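Local coordinates for aminotransferase (Psychrobacter arcticus 273-4, PDB 3IF2) that probably transfers amino groups between amino acids and keto acids, possibly valine and pyruvate, using pyridoxal 5'-phosphate as cofactor, at the interface of chains A and B. Residues are numbered along the deposited sequence; one frame, centred on the assembly and turned at random. Chains: chain A/B, Aminotransferase.

Contact 1: the interface of chains A and B. Residues chain A 56, 59-60, 72, 76, 311; chain B 56, 282, 311.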
loop_
_atom_site.group_PDB
_atom_site.type_symbol
_atom_site.label_atom_id
_atom_site.label_comp_id
_atom_site.label_asym_id
_atom_site.label_seq_id
_atom_site.Cartn_x
_atom_site.Cartn_y
_atom_site.Cartn_z
ATOM N N TYR A 56 12.573 18.352 -6.827
ATOM C CA TYR A 56 11.145 18.660 -6.673
ATOM C C TYR A 56 10.710 19.869 -7.493
ATOM O O TYR A 56 9.680 19.820 -8.170
ATOM C CB TYR A 56 10.863 18.943 -5.201
ATOM C CG TYR A 56 9.439 19.270 -4.822
ATOM C CD1 TYR A 56 8.560 18.257 -4.465
ATOM C CD2 TYR A 56 8.994 20.580 -4.760
ATOM C CE1 TYR A 56 7.253 18.534 -4.100
ATOM C CE2 TYR A 56 7.677 20.885 -4.394
ATOM C CZ TYR A 56 6.803 19.856 -4.058
ATOM O OH TYR A 56 5.518 20.133 -3.660
ATOM N N LEU A 59 11.001 19.111 -11.373
ATOM C CA LEU A 59 9.820 18.344 -11.839
ATOM C C LEU A 59 8.530 19.173 -12.020
ATOM O O LEU A 59 7.664 18.775 -12.784
ATOM C CB LEU A 59 9.504 17.164 -10.932
ATOM C CG LEU A 59 10.513 16.035 -10.886
ATOM C CD1 LEU A 59 9.902 14.975 -9.969
ATOM C CD2 LEU A 59 10.830 15.459 -12.266
ATOM N N GLY A 60 8.401 20.281 -11.300
ATOM C CA GLY A 60 7.262 21.189 -11.441
ATOM C C GLY A 60 7.477 22.372 -12.384
ATOM O O GLY A 60 6.502 23.044 -12.718
ATOM N N ALA A 72 5.829 16.513 -12.623
ATOM C CA ALA A 72 5.121 16.407 -11.357
ATOM C C ALA A 72 3.625 16.181 -11.592
ATOM O O ALA A 72 3.057 15.254 -11.020
ATOM C CB ALA A 72 5.368 17.642 -10.489
HETATM N N MSE A 76 1.552 12.738 -10.804
HETATM C CA MSE A 76 0.319 12.850 -9.974
HETATM C C MSE A 76 -1.006 12.389 -10.638
HETATM O O MSE A 76 -1.852 11.758 -9.999
HETATM C CB MSE A 76 0.047 14.334 -9.678
HETATM C CG MSE A 76 0.420 14.814 -8.351
HETATM SE SE MSE A 76 0.093 16.717 -8.314
HETATM C CE MSE A 76 1.945 17.038 -8.733
ATOM N N PHE A 311 5.238 8.954 -6.463
ATOM C CA PHE A 311 5.937 10.194 -6.303
ATOM C C PHE A 311 7.380 10.042 -5.848
ATOM O O PHE A 311 8.232 10.890 -6.188
ATOM C CB PHE A 311 5.154 11.266 -5.524
ATOM C CG PHE A 311 5.400 12.614 -6.097
ATOM C CD1 PHE A 311 4.677 13.028 -7.236
ATOM C CD2 PHE A 311 6.459 13.390 -5.652
ATOM C CE1 PHE A 311 4.961 14.249 -7.871
ATOM C CE2 PHE A 311 6.759 14.626 -6.267
ATOM C CZ PHE A 311 6.016 15.051 -7.384
ATOM N N TYR B 56 1.493 22.566 -5.263
ATOM C CA TYR B 56 2.813 21.896 -5.337
ATOM C C TYR B 56 4.013 22.834 -5.132
ATOM O O TYR B 56 4.919 22.551 -4.343
ATOM C CB TYR B 56 2.942 21.221 -6.705
ATOM C CG TYR B 56 4.194 20.442 -6.936
ATOM C CD1 TYR B 56 4.271 19.116 -6.549
ATOM C CD2 TYR B 56 5.286 21.011 -7.588
ATOM C CE1 TYR B 56 5.413 18.365 -6.793
ATOM C CE2 TYR B 56 6.456 20.268 -7.835
ATOM C CZ TYR B 56 6.519 18.944 -7.429
ATOM O OH TYR B 56 7.653 18.221 -7.662
HETATM N N MSE B 282 -0.919 9.433 -6.675
HETATM C CA MSE B 282 -0.607 9.584 -5.266
HETATM C C MSE B 282 -1.057 8.416 -4.376
HETATM O O MSE B 282 -0.364 8.091 -3.403
HETATM C CB MSE B 282 -1.169 10.892 -4.746
HETATM C CG MSE B 282 -0.639 12.148 -5.449
HETATM SE SE MSE B 282 1.291 12.298 -5.534
HETATM C CE MSE B 282 1.318 14.229 -5.413
ATOM N N PHE B 311 2.073 11.916 0.257
ATOM C CA PHE B 311 2.196 13.058 -0.636
ATOM C C PHE B 311 0.878 13.566 -1.214
ATOM O O PHE B 311 0.723 14.777 -1.446
ATOM C CB PHE B 311 3.296 12.934 -1.682
ATOM C CG PHE B 311 3.966 14.230 -1.880
ATOM C CD1 PHE B 311 4.953 14.642 -0.970
ATOM C CD2 PHE B 311 3.501 15.120 -2.824
ATOM C CE1 PHE B 311 5.537 15.899 -1.060
ATOM C CE2 PHE B 311 4.063 16.411 -2.926
ATOM C CZ PHE B 311 5.089 16.800 -2.033
#
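Two equivalent tyrosines, A:Tyr56 and B:Tyr56 on the facing helices 46-60 and 46-61, run antiparallel past each other at the two-fold axis and tie the chains by a reciprocal pair of hydrogen bonds. A:Tyr56 OH donates to B:Tyr56 O at 2.6 Å, and B:Tyr56 OH returns the bond to A:Tyr56 O, also at 2.6 Å. Each phenol reaches a backbone carbonyl of the other helix, tilted 21° from the carbonyl plane. With CG anti to the backbone N (chi1 -179°), the A:Tyr56 side chain extends across the axis to the partner helix. The rings stack between these bonds: their centroids are 3.9 Å apart, the planes 14° from parallel, and each CZ sits over the centre of the other ring. On the opposite face of B:Tyr56, A:Ala72 CB makes a CH-pi contact, 3.5 Å from CZ and offset toward the rim. Apolar groups close the side: A:Phe311 CZ meets B:Tyr56 CE1 at 3.4 Å, and A:Met76 CE (a selenomethionine methyl) touches B:Tyr56 CD1 at 3.8 Å. Farther along, the selenium of B:Met282 lies 3.9 Å from A:Phe311 CD1. A phenylalanine in place of A:Tyr56 would probably leave the carbonyl of B:Tyr56 without its phenol donor and the stacked pair less firmly registered. The patch pins two helices together at the symmetry axis of what is likely the functional dimer.

Contact 2: the interface of chains A and B. Residues chain A 52, 56, 279, 282, 311, 315; chain B 76, 311.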
loop_
_atom_site.group_PDB
_atom_site.type_symbol
_atom_site.label_atom_id
_atom_site.label_comp_id
_atom_site.label_asym_id
_atom_site.label_seq_id
_atom_site.Cartn_x
_atom_site.Cartn_y
_atom_site.Cartn_z
ATOM N N PHE A 52 16.990 17.045 -2.881
ATOM C CA PHE A 52 15.596 16.700 -3.030
ATOM C C PHE A 52 14.735 17.906 -3.398
ATOM O O PHE A 52 13.908 17.791 -4.306
ATOM C CB PHE A 52 15.022 15.998 -1.775
ATOM C CG PHE A 52 15.558 14.582 -1.520
ATOM C CD1 PHE A 52 16.054 13.743 -2.553
ATOM C CD2 PHE A 52 15.442 14.041 -0.245
ATOM C CE1 PHE A 52 16.510 12.454 -2.281
ATOM C CE2 PHE A 52 15.885 12.734 0.019
ATOM C CZ PHE A 52 16.419 11.944 -1.009
ATOM N N TYR A 56 12.573 18.352 -6.827
ATOM C CA TYR A 56 11.145 18.660 -6.673
ATOM C C TYR A 56 10.710 19.869 -7.493
ATOM O O TYR A 56 9.680 19.820 -8.170
ATOM C CB TYR A 56 10.863 18.943 -5.201
ATOM C CG TYR A 56 9.439 19.270 -4.822
ATOM C CD1 TYR A 56 8.560 18.257 -4.465
ATOM C CD2 TYR A 56 8.994 20.580 -4.760
ATOM C CE1 TYR A 56 7.253 18.534 -4.100
ATOM C CE2 TYR A 56 7.677 20.885 -4.394
ATOM C CZ TYR A 56 6.803 19.856 -4.058
ATOM O OH TYR A 56 5.518 20.133 -3.660
ATOM N N LEU A 279 13.509 9.428 1.971
ATOM C CA LEU A 279 12.127 9.597 1.436
ATOM C C LEU A 279 11.111 8.571 1.983
ATOM O O LEU A 279 10.292 8.032 1.211
ATOM C CB LEU A 279 12.149 9.542 -0.097
ATOM C CG LEU A 279 13.047 10.530 -0.850
ATOM C CD1 LEU A 279 13.159 10.146 -2.334
ATOM C CD2 LEU A 279 12.548 11.966 -0.664
HETATM N N MSE A 282 7.250 8.865 1.221
HETATM C CA MSE A 282 6.812 8.492 -0.124
HETATM C C MSE A 282 6.451 7.014 -0.303
HETATM O O MSE A 282 5.772 6.693 -1.279
HETATM C CB MSE A 282 7.902 8.826 -1.132
HETATM C CG MSE A 282 8.360 10.277 -1.176
HETATM SE SE MSE A 282 6.936 11.512 -1.584
HETATM C CE MSE A 282 8.119 12.650 -2.634
ATOM N N PHE A 311 5.238 8.954 -6.463
ATOM C CA PHE A 311 5.937 10.194 -6.303
ATOM C C PHE A 311 7.380 10.042 -5.848
ATOM O O PHE A 311 8.232 10.890 -6.188
ATOM C CB PHE A 311 5.154 11.266 -5.524
ATOM C CG PHE A 311 5.400 12.614 -6.097
ATOM C CD1 PHE A 311 4.677 13.028 -7.236
ATOM C CD2 PHE A 311 6.459 13.390 -5.652
ATOM C CE1 PHE A 311 4.961 14.249 -7.871
ATOM C CE2 PHE A 311 6.759 14.626 -6.267
ATOM C CZ PHE A 311 6.016 15.051 -7.384
ATOM N N ILE A 315 10.733 11.577 -7.956
ATOM C CA ILE A 315 11.930 12.261 -7.441
ATOM C C ILE A 315 13.199 11.494 -7.801
ATOM O O ILE A 315 14.158 12.097 -8.297
ATOM C CB ILE A 315 11.927 12.500 -5.874
ATOM C CG1 ILE A 315 11.296 13.825 -5.480
ATOM C CG2 ILE A 315 13.357 12.656 -5.326
ATOM C CD1 ILE A 315 9.991 14.019 -5.980
HETATM N N MSE B 76 7.909 14.418 2.643
HETATM C CA MSE B 76 8.846 13.430 2.070
HETATM C C MSE B 76 9.723 12.691 3.097
HETATM O O MSE B 76 9.814 11.473 3.084
HETATM C CB MSE B 76 9.874 14.143 1.158
HETATM C CG MSE B 76 9.688 13.933 -0.249
HETATM SE SE MSE B 76 10.944 15.068 -1.179
HETATM C CE MSE B 76 9.601 16.465 -1.422
ATOM N N PHE B 311 2.073 11.916 0.257
ATOM C CA PHE B 311 2.196 13.058 -0.636
ATOM C C PHE B 311 0.878 13.566 -1.214
ATOM O O PHE B 311 0.723 14.777 -1.446
ATOM C CB PHE B 311 3.296 12.934 -1.682
ATOM C CG PHE B 311 3.966 14.230 -1.880
ATOM C CD1 PHE B 311 4.953 14.642 -0.970
ATOM C CD2 PHE B 311 3.501 15.120 -2.824
ATOM C CE1 PHE B 311 5.537 15.899 -1.060
ATOM C CE2 PHE B 311 4.063 16.411 -2.926
ATOM C CZ PHE B 311 5.089 16.800 -2.033
#
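B:Met76, a selenomethionine at the end of helix 71-77, inserts among A:Leu279, A:Met282 and A:Tyr56 in the dimer interface of a class I/II, pyridoxal-phosphate-dependent aminotransferase. The receiving segment of chain A follows A:Lys276, the family's Schiff-base lysine, and A:Met282 directly precedes the cofactor-binding A:Arg283, so this packing may help support the cofactor-binding segment. B:Met76 buries the most surface here. Its chain is extended at chi2 and bends at chi3 (-96°), which turns the terminal methyl toward A:Tyr56. There B:Met76 CE lies 3.7 Å from A:Tyr56 CD1, outside the rim and out of the plane, on the side away from the stacked B:Tyr56. On the other flank A:Leu279 runs alongside, pointing the same way, and its CD2 touches both CG and SE of B:Met76 at 3.5 Å. That leucine methyl is itself backed by A:Phe52, whose ring face it overlies off-centre, so the phenylalanine acts as a second shell steadying the leucine. A:Ile315 adds a looser contact, CG1 being 4.5 Å from the selenium of B:Met76. A:Met282, also selenomethionine, lies beside B:Met76 and is folded at chi2 (-59°) and again at chi3. The fold brings its selenium to 3.8 Å from B:Phe311 CD1, beyond the ring's rim and out of its plane, while CE turns to the in-plane edge of A:Phe311 in its own chain. B:Phe311, with buried surface close to that of A:Met282, thus has selenium near CD1 and A:Tyr56 at its far end, CZ. Across the axis the two equivalent rings lie nearly parallel and offset, facing each other loosely, CD2 of B:Phe311 4.4 Å from CD2 of A:Phe311.

Contacts 1 and 2 adjoin, with the centres of their C-alpha atoms about 7 Å apart, and they share A:Tyr56, A:Phe311 and B:Phe311. Much of contact 2 repeats part of contact 1 with the chains exchanged, as the two-fold symmetry demands: residues 76 and 282 swap sides. Together they form one continuous core in which helix 46-60, helix 71-77, the 3-10 helix 280-282 and helix 311-321 of both chains meet. Contact 1 adds the reciprocal tyrosine bonds on the axis, while the packing described in contact 2 continues toward the cofactor-binding segment, so dimer packing may help position that segment.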